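Local coordinates for CELL division protein FTSZ homolog 1 (PDB 1W58) that binds GTP, probably hydrolyses it and probably polymerises into the contractile Z ring at the future cell division site, at residues Ala237-Val242 / Thr316-Ala321. Numbering follows the deposited sequence.
Sequences ADVKAV and TIIWGA
Thr316 sets its methyl CG2 against Val242 on the last turn of helix 236-243, 3.7 Å from Val242 CG2, so that the threonine meets the helix methyl to methyl. Ile317 turns its side chain to the other face of the sheet, where it touches Ser308 of helix 297-308. Helix and strand run roughly antiparallel, at 140°, with their axes 8.8 Å apart: helix 236-243 packs on one face of the mixed four-stranded sheet of the FtsZ C-terminal domain at strand 317-323, an outermost strand within the chain, and helix 297-308 on the opposite face. Ile318 then points back at helix 236-243, carries the largest single share of the contact and joins three of its four residue pairs. Its CG1 stands beside the backbone N (chi1 -62°), which turns CG1 and CD1 toward Val242 and Asp238. Ile318 CG1 lies 3.3 Å from Val242 CG2, the two side chains running alongside each other and pointing opposite ways. From there Ile318 CD1 reaches on to Asp238 CB, one helical turn earlier, at 3.6 Å. The other branch, CG2, approaches Val239 CG2 more loosely at 4.2 Å. Cut back to an alanine here, Ile318 would lose CG1, CG2 and CD1, which is likely to leave a gap beside Val242 CG2 and Val239 CG2. Trp319 touches Ala300, Arg301 and Val304 of helix 297-308, while Gly320 continues the pairing with strand 285-291 through backbone bonds to Ile287 and Val289.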
# COMPACT_ATOMS: atom_id res chain seq x y z
N ALA A 237 -4.94 22.19 18.91
CA ALA A 237 -6.25 21.60 18.63
C ALA A 237 -7.21 22.60 17.99
O ALA A 237 -8.12 22.19 17.26
CB ALA A 237 -6.85 21.02 19.91
N ASP A 238 -7.02 23.89 18.27
CA ASP A 238 -7.87 24.93 17.68
C ASP A 238 -7.36 25.19 16.26
O ASP A 238 -8.14 25.43 15.33
CB ASP A 238 -7.80 26.23 18.49
CG ASP A 238 -8.33 26.06 19.91
OD1 ASP A 238 -7.63 26.49 20.86
OD2 ASP A 238 -9.44 25.50 20.08
N VAL A 239 -6.04 25.15 16.12
CA VAL A 239 -5.39 25.35 14.84
C VAL A 239 -5.93 24.30 13.86
O VAL A 239 -6.28 24.62 12.72
CB VAL A 239 -3.87 25.13 14.95
CG1 VAL A 239 -3.25 25.09 13.56
CG2 VAL A 239 -3.23 26.22 15.81
N LYS A 240 -6.00 23.07 14.34
CA LYS A 240 -6.44 21.92 13.56
C LYS A 240 -7.91 22.01 13.20
O LYS A 240 -8.31 21.66 12.08
CB LYS A 240 -6.15 20.63 14.35
CG LYS A 240 -6.32 19.31 13.62
CD LYS A 240 -5.81 18.19 14.54
CE LYS A 240 -5.49 16.87 13.82
NZ LYS A 240 -6.69 16.23 13.22
N ALA A 241 -8.73 22.51 14.12
CA ALA A 241 -10.16 22.64 13.87
C ALA A 241 -10.46 23.68 12.79
O ALA A 241 -11.33 23.49 11.96
CB ALA A 241 -10.90 22.99 15.19
N VAL A 242 -9.73 24.78 12.79
CA VAL A 242 -9.97 25.79 11.77
C VAL A 242 -9.41 25.40 10.39
O VAL A 242 -10.09 25.58 9.37
CB VAL A 242 -9.33 27.13 12.17
CG1 VAL A 242 -9.58 28.17 11.07
CG2 VAL A 242 -9.90 27.60 13.49
N THR A 316 -14.50 31.51 12.95
CA THR A 316 -13.61 31.12 14.03
C THR A 316 -12.28 31.75 13.72
O THR A 316 -11.79 31.64 12.60
CB THR A 316 -13.42 29.61 14.07
OG1 THR A 316 -14.69 28.96 14.06
CG2 THR A 316 -12.65 29.22 15.34
N ILE A 317 -11.70 32.44 14.69
CA ILE A 317 -10.41 33.09 14.48
C ILE A 317 -9.37 32.51 15.42
O ILE A 317 -9.63 32.32 16.61
CB ILE A 317 -10.47 34.62 14.74
CG1 ILE A 317 -11.40 35.29 13.73
CG2 ILE A 317 -9.09 35.23 14.68
CD1 ILE A 317 -12.85 35.15 14.07
N ILE A 318 -8.20 32.21 14.89
CA ILE A 318 -7.11 31.69 15.69
C ILE A 318 -6.05 32.76 15.60
O ILE A 318 -5.74 33.23 14.51
CB ILE A 318 -6.56 30.36 15.12
CG1 ILE A 318 -7.66 29.30 15.12
CG2 ILE A 318 -5.33 29.91 15.90
CD1 ILE A 318 -8.39 29.15 16.45
N TRP A 319 -5.49 33.16 16.74
CA TRP A 319 -4.48 34.20 16.72
C TRP A 319 -3.40 34.06 17.79
O TRP A 319 -3.56 33.32 18.76
CB TRP A 319 -5.14 35.58 16.84
CG TRP A 319 -5.80 35.82 18.17
CD1 TRP A 319 -7.08 35.50 18.53
CD2 TRP A 319 -5.21 36.45 19.32
NE1 TRP A 319 -7.32 35.88 19.82
CE2 TRP A 319 -6.19 36.47 20.33
CE3 TRP A 319 -3.95 36.99 19.59
CZ2 TRP A 319 -5.94 37.01 21.61
CZ3 TRP A 319 -3.70 37.52 20.85
CH2 TRP A 319 -4.70 37.53 21.84
N GLY A 320 -2.30 34.78 17.58
CA GLY A 320 -1.20 34.75 18.52
C GLY A 320 -0.44 36.05 18.38
O GLY A 320 -0.77 36.87 17.52
N ALA A 321 0.58 36.23 19.21
CA ALA A 321 1.40 37.45 19.20
C ALA A 321 2.80 37.11 19.67
O ALA A 321 2.99 36.59 20.77
CB ALA A 321 0.79 38.50 20.10